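Local coordinates for NTD biosynthesis operon protein NtdA (Bacillus subtilis subsp. subtilis, PDB 4K2M), which catalyses the reversible, pyridoxal phosphate-dependent transamination between 3-dehydro-glucose 6-phosphate and glutamate that yields kanosamine 6-phosphate for antibiotic biosynthesis, at residues 193-204 / 220-231. Sequence-based numbering, arbitrary orientation.
Sequences KFILPVHLYGKH and KVIEDACQGIGL. With O1G (3-deoxy-3-[(E)-({3-hydroxy-2-methyl-5-[(phosphonooxy)methyl]pyridin-4-yl}methylidene)amino]-6-O-phosphono-alpha-D-gluco pyranose), chain C; EDO (1,2-ethanediol), chain G.
H199 reaches across to E223 where two parallel strands of the large sheet run out toward the cofactor. Its NE2 donates to E223 OE1 at 2.6 Å; OE1 lies in the imidazole plane, at the ring's edge, yet the carboxylate stands 82° to the ring, and OE1 is met from above the carboxylate plane. E223 can rise to the ring because its CG sits between backbone N and carbonyl carbon (chi1 63°), the chain then running straight. With S205 holding H199 ND1 and T241 holding E223 OE2, both buried groups are fixed in rotation. Water 2 links OE1 to H204 NE2, while L231 CD1 lies over one face of the H204 ring, a CH-pi contact 4.1 Å from the centroid.

Upstream, I222 N bonds I195 O in regular parallel pairing, and L196 and I222 lie side by side, branched apolar chains suited to the interior beneath helix 127-137. P197, which has no N-H to give, still offers its O to D224 N (2.9 Å).

D224 lies alongside V198, its CG anti to the backbone N (chi1 177°), bringing OD2 within 2.7 Å of the pyridine N1' of the external aldimine. C226 N, bonding OD1 in an Asx turn, and T156 on OD2 steady that carboxylate. Q227, extended beyond CG, reaches the cofactor's edge: OE1 accepts from Y201 N at 2.8 Å, leaving NE2 to donate to O3, the ring's 3-hydroxyl oxygen, at 2.6 Å; a primary amide suits both roles. As in fold-type I aminotransferases, the aspartate probably keeps the pyridine nitrogen protonated, strengthening the ring as an electron sink.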
loop_
_atom_site.group_PDB
_atom_site.type_symbol
_atom_site.label_atom_id
_atom_site.label_comp_id
_atom_site.label_asym_id
_atom_site.label_seq_id
_atom_site.Cartn_x
_atom_site.Cartn_y
_atom_site.Cartn_z
ATOM N N LYS A 193 -0.446 1.998 28.312
ATOM C CA LYS A 193 -1.599 1.217 27.892
ATOM C C LYS A 193 -1.172 -0.030 27.133
ATOM O O LYS A 193 -1.913 -1.011 27.089
ATOM C CB LYS A 193 -2.545 2.077 27.040
ATOM C CG LYS A 193 -3.218 3.226 27.803
ATOM C CD LYS A 193 -3.946 2.704 29.038
ATOM C CE LYS A 193 -4.690 3.816 29.784
ATOM N NZ LYS A 193 -3.801 4.969 30.078
ATOM N N PHE A 194 0.034 -0.003 26.560
ATOM C CA PHE A 194 0.486 -1.084 25.673
ATOM C C PHE A 194 1.910 -1.533 25.932
ATOM O O PHE A 194 2.754 -0.728 26.320
ATOM C CB PHE A 194 0.453 -0.607 24.217
ATOM C CG PHE A 194 -0.908 -0.203 23.752
ATOM C CD1 PHE A 194 -1.777 -1.148 23.232
ATOM C CD2 PHE A 194 -1.321 1.115 23.837
ATOM C CE1 PHE A 194 -3.046 -0.778 22.810
ATOM C CE2 PHE A 194 -2.588 1.491 23.412
ATOM C CZ PHE A 194 -3.448 0.545 22.897
ATOM N N ILE A 195 2.176 -2.811 25.678
ATOM C CA ILE A 195 3.538 -3.299 25.504
ATOM C C ILE A 195 3.653 -3.780 24.061
ATOM O O ILE A 195 2.789 -4.522 23.588
ATOM C CB ILE A 195 3.854 -4.489 26.412
ATOM C CG1 ILE A 195 3.523 -4.162 27.872
ATOM C CG2 ILE A 195 5.319 -4.829 26.308
ATOM C CD1 ILE A 195 3.821 -5.336 28.832
ATOM N N LEU A 196 4.721 -3.375 23.375
ATOM C CA LEU A 196 4.924 -3.719 21.952
ATOM C C LEU A 196 6.277 -4.405 21.814
ATOM O O LEU A 196 7.267 -3.784 21.428
ATOM C CB LEU A 196 4.875 -2.439 21.104
ATOM C CG LEU A 196 4.493 -2.487 19.622
ATOM C CD1 LEU A 196 4.655 -1.103 18.993
ATOM C CD2 LEU A 196 5.279 -3.517 18.852
ATOM N N PRO A 197 6.332 -5.698 22.135
ATOM C CA PRO A 197 7.571 -6.454 21.942
ATOM C C PRO A 197 7.826 -6.675 20.462
ATOM O O PRO A 197 6.882 -6.803 19.672
ATOM C CB PRO A 197 7.277 -7.804 22.619
ATOM C CG PRO A 197 5.779 -7.931 22.595
ATOM C CD PRO A 197 5.234 -6.531 22.674
ATOM N N VAL A 198 9.098 -6.732 20.091
ATOM C CA VAL A 198 9.479 -7.022 18.720
ATOM C C VAL A 198 10.256 -8.330 18.667
ATOM O O VAL A 198 11.204 -8.531 19.433
ATOM C CB VAL A 198 10.364 -5.914 18.160
ATOM C CG1 VAL A 198 10.751 -6.222 16.699
ATOM C CG2 VAL A 198 9.658 -4.567 18.256
ATOM N N HIS A 199 9.872 -9.223 17.766
ATOM C CA HIS A 199 10.612 -10.477 17.649
ATOM C C HIS A 199 11.759 -10.240 16.687
ATOM O O HIS A 199 11.730 -10.651 15.528
ATOM C CB HIS A 199 9.695 -11.618 17.210
ATOM C CG HIS A 199 8.507 -11.764 18.111
ATOM N ND1 HIS A 199 8.599 -11.595 19.470
ATOM C CD2 HIS A 199 7.202 -12.000 17.837
ATOM C CE1 HIS A 199 7.395 -11.725 20.010
ATOM N NE2 HIS A 199 6.533 -11.965 19.044
ATOM N N LEU A 200 12.759 -9.522 17.177
ATOM C CA LEU A 200 13.788 -8.953 16.315
ATOM C C LEU A 200 14.703 -10.016 15.746
ATOM O O LEU A 200 15.143 -10.933 16.460
ATOM C CB LEU A 200 14.621 -7.948 17.111
ATOM C CG LEU A 200 15.516 -7.040 16.269
ATOM C CD1 LEU A 200 14.690 -6.225 15.254
ATOM C CD2 LEU A 200 16.274 -6.102 17.213
ATOM N N TYR A 201 14.972 -9.872 14.447
ATOM C CA TYR A 201 15.817 -10.775 13.666
ATOM C C TYR A 201 15.183 -12.158 13.529
ATOM O O TYR A 201 15.796 -13.065 12.963
ATOM C CB TYR A 201 17.227 -10.892 14.263
ATOM C CG TYR A 201 17.881 -9.559 14.582
ATOM C CD1 TYR A 201 17.679 -8.446 13.780
ATOM C CD2 TYR A 201 18.712 -9.434 15.676
ATOM C CE1 TYR A 201 18.284 -7.222 14.077
ATOM C CE2 TYR A 201 19.315 -8.225 15.982
ATOM C CZ TYR A 201 19.104 -7.132 15.172
ATOM O OH TYR A 201 19.720 -5.946 15.507
ATOM N N GLY A 202 13.955 -12.316 14.031
ATOM C CA GLY A 202 13.267 -13.605 13.982
ATOM C C GLY A 202 13.304 -14.368 15.302
ATOM O O GLY A 202 12.789 -15.484 15.404
ATOM N N LYS A 203 13.888 -13.755 16.325
ATOM C CA LYS A 203 13.954 -14.370 17.662
ATOM C C LYS A 203 12.685 -14.026 18.442
ATOM O O LYS A 203 12.280 -12.871 18.500
ATOM C CB LYS A 203 15.167 -13.813 18.416
ATOM C CG LYS A 203 15.327 -14.282 19.849
ATOM C CD LYS A 203 15.750 -15.731 19.930
ATOM C CE LYS A 203 16.113 -16.092 21.372
ATOM N NZ LYS A 203 16.504 -17.527 21.467
ATOM N N HIS A 204 12.072 -15.031 19.060
ATOM C CA HIS A 204 10.840 -14.833 19.826
ATOM C C HIS A 204 11.150 -14.148 21.159
ATOM O O HIS A 204 12.019 -14.604 21.923
ATOM C CB HIS A 204 10.194 -16.203 20.083
ATOM C CG HIS A 204 8.698 -16.186 20.110
ATOM N ND1 HIS A 204 7.939 -17.313 19.874
ATOM C CD2 HIS A 204 7.822 -15.180 20.335
ATOM C CE1 HIS A 204 6.657 -17.003 19.964
ATOM N NE2 HIS A 204 6.559 -15.715 20.244
ATOM N N LYS A 220 -2.458 -3.930 27.248
ATOM C CA LYS A 220 -2.655 -4.731 26.045
ATOM C C LYS A 220 -1.298 -5.022 25.422
ATOM O O LYS A 220 -0.374 -4.212 25.520
ATOM C CB LYS A 220 -3.506 -3.943 25.050
ATOM C CG LYS A 220 -4.901 -3.640 25.572
ATOM C CD LYS A 220 -5.698 -4.924 25.710
ATOM C CE LYS A 220 -7.068 -4.649 26.313
ATOM N NZ LYS A 220 -7.695 -3.472 25.650
ATOM N N VAL A 221 -1.184 -6.171 24.771
ATOM C CA VAL A 221 0.076 -6.576 24.161
ATOM C C VAL A 221 -0.138 -6.703 22.665
ATOM O O VAL A 221 -0.951 -7.508 22.204
ATOM C CB VAL A 221 0.565 -7.914 24.706
ATOM C CG1 VAL A 221 1.816 -8.366 23.957
ATOM C CG2 VAL A 221 0.861 -7.814 26.194
ATOM N N ILE A 222 0.575 -5.889 21.906
ATOM C CA ILE A 222 0.541 -6.041 20.466
ATOM C C ILE A 222 1.962 -6.366 20.069
ATOM O O ILE A 222 2.885 -5.603 20.372
ATOM C CB ILE A 222 0.013 -4.759 19.769
ATOM C CG1 ILE A 222 0.260 -4.822 18.257
ATOM C CG2 ILE A 222 0.613 -3.489 20.400
ATOM C CD1 ILE A 222 -0.524 -3.751 17.469
ATOM N N GLU A 223 2.160 -7.507 19.419
ATOM C CA GLU A 223 3.524 -7.929 19.137
ATOM C C GLU A 223 3.869 -7.639 17.687
ATOM O O GLU A 223 3.042 -7.816 16.789
ATOM C CB GLU A 223 3.722 -9.406 19.456
ATOM C CG GLU A 223 2.880 -10.319 18.606
ATOM C CD GLU A 223 3.030 -11.776 18.961
ATOM O OE1 GLU A 223 3.976 -12.141 19.694
ATOM O OE2 GLU A 223 2.190 -12.567 18.490
ATOM N N ASP A 224 5.084 -7.145 17.473
ATOM C CA ASP A 224 5.580 -6.878 16.134
ATOM C C ASP A 224 6.311 -8.145 15.748
ATOM O O ASP A 224 7.455 -8.364 16.152
ATOM C CB ASP A 224 6.553 -5.700 16.171
ATOM C CG ASP A 224 7.163 -5.397 14.827
ATOM O OD1 ASP A 224 7.109 -6.249 13.915
ATOM O OD2 ASP A 224 7.728 -4.300 14.692
ATOM N N ALA A 225 5.648 -8.990 14.969
ATOM C CA ALA A 225 6.251 -10.232 14.516
ATOM C C ALA A 225 6.543 -10.095 13.032
ATOM O O ALA A 225 6.541 -11.085 12.285
ATOM C CB ALA A 225 5.304 -11.400 14.770
ATOM N N CYS A 226 6.784 -8.861 12.587
ATOM C CA CYS A 226 7.007 -8.649 11.159
ATOM C C CYS A 226 8.184 -9.448 10.587
ATOM O O CYS A 226 8.184 -9.796 9.393
ATOM C CB CYS A 226 7.112 -7.157 10.834
ATOM S SG CYS A 226 5.512 -6.319 11.033
ATOM N N GLN A 227 9.153 -9.795 11.441
ATOM C CA GLN A 227 10.294 -10.615 11.004
ATOM C C GLN A 227 10.207 -12.059 11.505
ATOM O O GLN A 227 11.161 -12.815 11.370
ATOM C CB GLN A 227 11.605 -10.011 11.515
ATOM C CG GLN A 227 11.968 -8.689 10.838
ATOM C CD GLN A 227 13.264 -8.094 11.374
ATOM O OE1 GLN A 227 13.982 -8.735 12.143
ATOM N NE2 GLN A 227 13.562 -6.861 10.975
ATOM N N GLY A 228 9.074 -12.432 12.090
ATOM C CA GLY A 228 8.989 -13.687 12.824
ATOM C C GLY A 228 8.024 -14.754 12.317
ATOM O O GLY A 228 7.710 -15.693 13.065
ATOM N N ILE A 229 7.553 -14.656 11.079
ATOM C CA ILE A 229 6.641 -15.698 10.588
ATOM C C ILE A 229 7.288 -17.086 10.655
ATOM O O ILE A 229 8.440 -17.265 10.242
ATOM C CB ILE A 229 6.083 -15.413 9.183
ATOM C CG1 ILE A 229 4.896 -16.347 8.906
ATOM C CG2 ILE A 229 7.170 -15.549 8.104
ATOM C CD1 ILE A 229 4.064 -15.980 7.691
ATOM N N GLY A 230 6.542 -18.050 11.202
ATOM C CA GLY A 230 7.016 -19.426 11.360
ATOM C C GLY A 230 7.324 -19.757 12.820
ATOM O O GLY A 230 7.502 -20.920 13.185
ATOM N N LEU A 231 7.405 -18.741 13.682
ATOM C CA LEU A 231 7.695 -18.995 15.098
ATOM C C LEU A 231 6.602 -19.842 15.741
ATOM O O LEU A 231 5.417 -19.559 15.606
ATOM C CB LEU A 231 7.868 -17.691 15.892
ATOM C CG LEU A 231 9.180 -16.924 15.703
ATOM C CD1 LEU A 231 9.069 -15.552 16.369
ATOM C CD2 LEU A 231 10.318 -17.694 16.333
HETATM P P O1G C . 6.654 -3.208 6.467
HETATM C C3A O1G C . 10.442 -4.763 10.588
HETATM O O3 O1G C . 11.639 -5.294 10.241
HETATM C C1 O1G C . 14.384 -3.227 5.831
HETATM N "N1'" O1G C . 8.763 -4.282 12.183
HETATM C C2 O1G C . 13.567 -3.621 7.064
HETATM O O2 O1G C . 14.364 -4.692 7.674
HETATM C C9A O1G C . 9.959 -4.821 11.899
HETATM C C2A O1G C . 10.725 -5.486 13.030
HETATM C C3 O1G C . 12.142 -4.097 6.735
HETATM N "N3'" O1G C . 11.463 -4.158 8.042
HETATM O O1 O1G C . 14.746 -4.371 5.042
HETATM C C4 O1G C . 11.437 -3.168 5.727
HETATM O O4 O1G C . 10.392 -4.026 5.226
HETATM C C4A O1G C . 9.699 -4.154 9.592
HETATM C C4B O1G C . 10.198 -4.055 8.205
HETATM C C5 O1G C . 12.384 -2.936 4.550
HETATM O O5 O1G C . 13.621 -2.358 4.983
HETATM C C5A O1G C . 8.464 -3.598 9.915
HETATM C C5T O1G C . 7.507 -2.877 8.951
HETATM C C6 O1G C . 11.907 -1.887 3.584
HETATM C C6A O1G C . 8.025 -3.673 11.228
HETATM O OP1 O1G C . 5.839 -1.969 6.772
HETATM O OP2 O1G C . 5.844 -4.307 5.866
HETATM O OP3 O1G C . 7.968 -2.863 5.729
HETATM O OP4 O1G C . 7.070 -3.808 7.934
HETATM O O6 O1G C . 12.597 -1.825 2.393
HETATM P "P'" O1G C . 11.845 -1.425 1.029
HETATM O OP6 O1G C . 10.813 -2.509 0.799
HETATM O OP7 O1G C . 11.252 -0.044 1.191
HETATM O OP8 O1G C . 12.992 -1.463 0.015
HETATM C C1 EDO G . 21.404 -3.368 17.026
HETATM O O1 EDO G . 20.765 -2.151 17.403
HETATM C C2 EDO G . 21.080 -4.464 18.032
HETATM O O2 EDO G . 19.704 -4.827 17.892
HETATM O O HOH W 1 9.614 -9.243 14.209
HETATM O O HOH W 2 4.100 -14.620 20.355
#